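Local coordinates for 3-hydroxyacyl-thioester dehydratase X (Mycobacterium tuberculosis, PDB 4OOB), which catalyses the reversible hydration of trans-2-enoyl-CoA to (3R)-3-hydroxyacyl-CoA over a broad range of chain lengths, preferring C8 to C12 substrates, at residues A[148-158]-A[222-232]. Numbering follows the deposited sequence.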
loop_
_atom_site.group_PDB
_atom_site.type_symbol
_atom_site.label_atom_id
_atom_site.label_comp_id
_atom_site.label_asym_id
_atom_site.label_seq_id
_atom_site.Cartn_x
_atom_site.Cartn_y
_atom_site.Cartn_z
ATOM N N PRO A 148 2.351 -15.046 20.808
ATOM C CA PRO A 148 1.353 -16.147 20.773
ATOM C C PRO A 148 1.201 -16.648 19.324
ATOM O O PRO A 148 1.821 -16.066 18.446
ATOM C CB PRO A 148 0.059 -15.488 21.298
ATOM C CG PRO A 148 0.248 -14.010 21.070
ATOM C CD PRO A 148 1.729 -13.711 20.982
ATOM N N PRO A 149 0.398 -17.708 19.075
ATOM C CA PRO A 149 0.246 -18.225 17.720
ATOM C C PRO A 149 -0.688 -17.361 16.875
ATOM O O PRO A 149 -1.757 -16.965 17.338
ATOM C CB PRO A 149 -0.368 -19.629 17.928
ATOM C CG PRO A 149 -0.337 -19.857 19.403
ATOM C CD PRO A 149 -0.425 -18.493 20.013
ATOM N N PRO A 150 -0.301 -17.092 15.627
ATOM C CA PRO A 150 -1.049 -16.211 14.721
ATOM C C PRO A 150 -2.132 -16.914 13.940
ATOM O O PRO A 150 -2.120 -18.136 13.861
ATOM C CB PRO A 150 0.033 -15.745 13.765
ATOM C CG PRO A 150 0.890 -16.941 13.625
ATOM C CD PRO A 150 0.993 -17.485 15.031
ATOM N N ALA A 151 -3.058 -16.144 13.374
ATOM C CA ALA A 151 -4.108 -16.650 12.503
ATOM C C ALA A 151 -3.563 -17.152 11.173
ATOM O O ALA A 151 -4.120 -18.049 10.569
ATOM C CB ALA A 151 -5.113 -15.533 12.226
ATOM N N ALA A 152 -2.500 -16.517 10.684
ATOM C CA ALA A 152 -1.868 -16.942 9.453
ATOM C C ALA A 152 -0.446 -16.453 9.445
ATOM O O ALA A 152 -0.033 -15.625 10.278
ATOM C CB ALA A 152 -2.605 -16.410 8.252
ATOM N N VAL A 153 0.312 -17.039 8.550
ATOM C CA VAL A 153 1.712 -16.717 8.376
ATOM C C VAL A 153 1.974 -16.360 6.929
ATOM O O VAL A 153 1.733 -17.147 6.022
ATOM C CB VAL A 153 2.589 -17.902 8.750
ATOM C CG1 VAL A 153 4.053 -17.564 8.504
ATOM C CG2 VAL A 153 2.334 -18.313 10.202
ATOM N N LEU A 154 2.456 -15.145 6.725
ATOM C CA LEU A 154 2.882 -14.678 5.398
ATOM C C LEU A 154 4.340 -15.021 5.203
ATOM O O LEU A 154 5.134 -14.713 6.087
ATOM C CB LEU A 154 2.686 -13.158 5.336
ATOM C CG LEU A 154 1.407 -12.735 4.645
ATOM C CD1 LEU A 154 0.215 -13.566 5.019
ATOM C CD2 LEU A 154 1.113 -11.286 4.895
ATOM N N ARG A 155 4.693 -15.656 4.087
ATOM C CA ARG A 155 6.100 -15.863 3.708
ATOM C C ARG A 155 6.390 -15.144 2.402
ATOM O O ARG A 155 5.767 -15.395 1.391
ATOM C CB ARG A 155 6.508 -17.347 3.505
ATOM C CG ARG A 155 8.053 -17.475 3.732
ATOM C CD ARG A 155 8.709 -18.273 2.680
ATOM N NE ARG A 155 10.179 -18.241 2.528
ATOM C CZ ARG A 155 11.128 -17.862 3.405
ATOM N NH1 ARG A 155 10.908 -17.401 4.628
ATOM N NH2 ARG A 155 12.383 -17.944 3.020
ATOM N N ILE A 156 7.398 -14.298 2.419
ATOM C CA ILE A 156 7.556 -13.326 1.368
ATOM C C ILE A 156 8.992 -13.377 0.903
ATOM O O ILE A 156 9.879 -13.069 1.664
ATOM C CB ILE A 156 7.198 -11.931 1.870
ATOM C CG1 ILE A 156 5.857 -11.956 2.566
ATOM C CG2 ILE A 156 7.132 -10.923 0.706
ATOM C CD1 ILE A 156 5.523 -10.593 3.118
ATOM N N THR A 157 9.184 -13.788 -0.343
ATOM C CA THR A 157 10.493 -13.944 -0.960
ATOM C C THR A 157 10.861 -12.723 -1.842
ATOM O O THR A 157 9.977 -12.000 -2.349
ATOM C CB THR A 157 10.507 -15.184 -1.875
ATOM O OG1 THR A 157 9.595 -14.971 -2.961
ATOM C CG2 THR A 157 10.021 -16.443 -1.137
ATOM N N PRO A 158 12.165 -12.500 -2.048
ATOM C CA PRO A 158 12.575 -11.564 -3.082
ATOM C C PRO A 158 11.820 -11.798 -4.401
ATOM O O PRO A 158 11.372 -10.843 -5.044
ATOM C CB PRO A 158 14.086 -11.860 -3.234
ATOM C CG PRO A 158 14.482 -12.210 -1.817
ATOM C CD PRO A 158 13.329 -13.081 -1.351
ATOM N N VAL A 222 9.771 -4.722 5.929
ATOM C CA VAL A 222 9.657 -6.146 5.816
ATOM C C VAL A 222 10.857 -6.580 5.027
ATOM O O VAL A 222 10.868 -6.444 3.758
ATOM C CB VAL A 222 8.335 -6.489 5.143
ATOM C CG1 VAL A 222 8.267 -7.971 4.758
ATOM C CG2 VAL A 222 7.178 -6.096 6.091
ATOM N N LEU A 223 11.915 -6.981 5.766
ATOM C CA LEU A 223 13.180 -7.393 5.150
ATOM C C LEU A 223 13.007 -8.748 4.589
ATOM O O LEU A 223 12.399 -9.566 5.223
ATOM C CB LEU A 223 14.323 -7.453 6.134
ATOM C CG LEU A 223 14.685 -6.153 6.845
ATOM C CD1 LEU A 223 15.815 -6.526 7.833
ATOM C CD2 LEU A 223 15.096 -5.075 5.853
ATOM N N LEU A 224 13.502 -8.981 3.376
ATOM C CA LEU A 224 13.191 -10.230 2.648
ATOM C C LEU A 224 14.435 -11.148 2.686
ATOM O O LEU A 224 15.553 -10.641 2.749
ATOM C CB LEU A 224 12.778 -9.927 1.203
ATOM C CG LEU A 224 11.713 -8.852 0.920
ATOM C CD1 LEU A 224 11.557 -8.649 -0.577
ATOM C CD2 LEU A 224 10.354 -9.262 1.497
ATOM N N PRO A 225 14.240 -12.480 2.692
ATOM C CA PRO A 225 12.943 -13.184 2.843
ATOM C C PRO A 225 12.324 -12.945 4.236
ATOM O O PRO A 225 13.033 -12.814 5.219
ATOM C CB PRO A 225 13.333 -14.672 2.717
ATOM C CG PRO A 225 14.804 -14.710 3.101
ATOM C CD PRO A 225 15.349 -13.438 2.513
ATOM N N ALA A 226 11.011 -12.881 4.306
ATOM C CA ALA A 226 10.320 -12.600 5.551
ATOM C C ALA A 226 9.337 -13.722 5.845
ATOM O O ALA A 226 8.559 -14.162 4.970
ATOM C CB ALA A 226 9.570 -11.292 5.446
ATOM N N THR A 227 9.346 -14.132 7.106
ATOM C CA THR A 227 8.286 -14.963 7.617
ATOM C C THR A 227 7.573 -14.140 8.659
ATOM O O THR A 227 8.184 -13.775 9.650
ATOM C CB THR A 227 8.859 -16.224 8.232
ATOM O OG1 THR A 227 9.518 -16.952 7.193
ATOM C CG2 THR A 227 7.794 -17.053 8.766
ATOM N N ALA A 228 6.285 -13.863 8.476
ATOM C CA ALA A 228 5.629 -12.910 9.351
ATOM C C ALA A 228 4.233 -13.382 9.803
ATOM O O ALA A 228 3.405 -13.854 8.993
ATOM C CB ALA A 228 5.570 -11.581 8.675
ATOM N N GLY A 229 3.993 -13.246 11.109
ATOM C CA GLY A 229 2.779 -13.773 11.753
ATOM C C GLY A 229 1.703 -12.726 11.627
ATOM O O GLY A 229 1.961 -11.544 11.911
ATOM N N LEU A 230 0.518 -13.143 11.167
ATOM C CA LEU A 230 -0.621 -12.228 11.037
ATOM C C LEU A 230 -1.701 -12.527 12.101
ATOM O O LEU A 230 -2.206 -13.635 12.204
ATOM C CB LEU A 230 -1.243 -12.274 9.628
ATOM C CG LEU A 230 -2.559 -11.469 9.493
ATOM C CD1 LEU A 230 -2.287 -9.986 9.516
ATOM C CD2 LEU A 230 -3.309 -11.846 8.228
ATOM N N TYR A 231 -2.054 -11.495 12.852
ATOM C CA TYR A 231 -3.115 -11.522 13.853
ATOM C C TYR A 231 -4.347 -10.739 13.387
ATOM O O TYR A 231 -4.262 -9.591 12.899
ATOM C CB TYR A 231 -2.603 -10.921 15.142
ATOM C CG TYR A 231 -1.428 -11.711 15.638
ATOM C CD1 TYR A 231 -1.602 -12.740 16.550
ATOM C CD2 TYR A 231 -0.161 -11.465 15.160
ATOM C CE1 TYR A 231 -0.539 -13.483 16.979
ATOM C CE2 TYR A 231 0.920 -12.194 15.599
ATOM C CZ TYR A 231 0.707 -13.200 16.500
ATOM O OH TYR A 231 1.758 -13.914 16.940
ATOM N N VAL A 232 -5.481 -11.379 13.558
ATOM C CA VAL A 232 -6.770 -10.876 13.121
ATOM C C VAL A 232 -7.810 -11.043 14.243
ATOM O O VAL A 232 -8.054 -12.140 14.697
ATOM C CB VAL A 232 -7.274 -11.650 11.900
ATOM C CG1 VAL A 232 -8.594 -11.075 11.420
ATOM C CG2 VAL A 232 -6.239 -11.582 10.782
#
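Strands 152-156 and 226-232 pair antiparallel, with Ala152-Leu230, Leu154-Ala228 and Ile156-Ala226 as the hydrogen-bonded pairs and their axes approaching to 4.6 Å at 149°. A classic beta bulge begins the pairing: Ala151 N reaches Leu230 O only weakly, whereas Ala152 N meets the same oxygen in its carbonyl plane, on a lone pair, at 3.3 Å. Just before it, Pro150 lies over one face of the Tyr231 ring, a CH-pi contact with CB 4.0 Å from the centroid. The phenol OH donates to Pro148 O (2.6 Å) from above the carbonyl plane, so the proline-rich lead-in is held at ring face and hydroxyl. In this hot dog fold, strand 152-156 is one of the sheet's two edge strands within this chain. Its face bearing Leu154 and Ile156 packs against helix 193-199, where Phe195 and Thr196 meet Ile156. With CG1 of Ile156 anti to the carbonyl carbon (chi1 -50°), CG2 lies 3.7 Å from Leu224 CD2, while the extended CG1 branch carries CD1 to 4.1 Å from Val222 CG1. On the face bearing Val153 and Thr227, Arg155 bends at chi2 (-134°); NH1 hydrogen-bonds weakly to Thr227 OG1 at the guanidinium edge, while NH2 lies 3.4 Å from Pro225 CB.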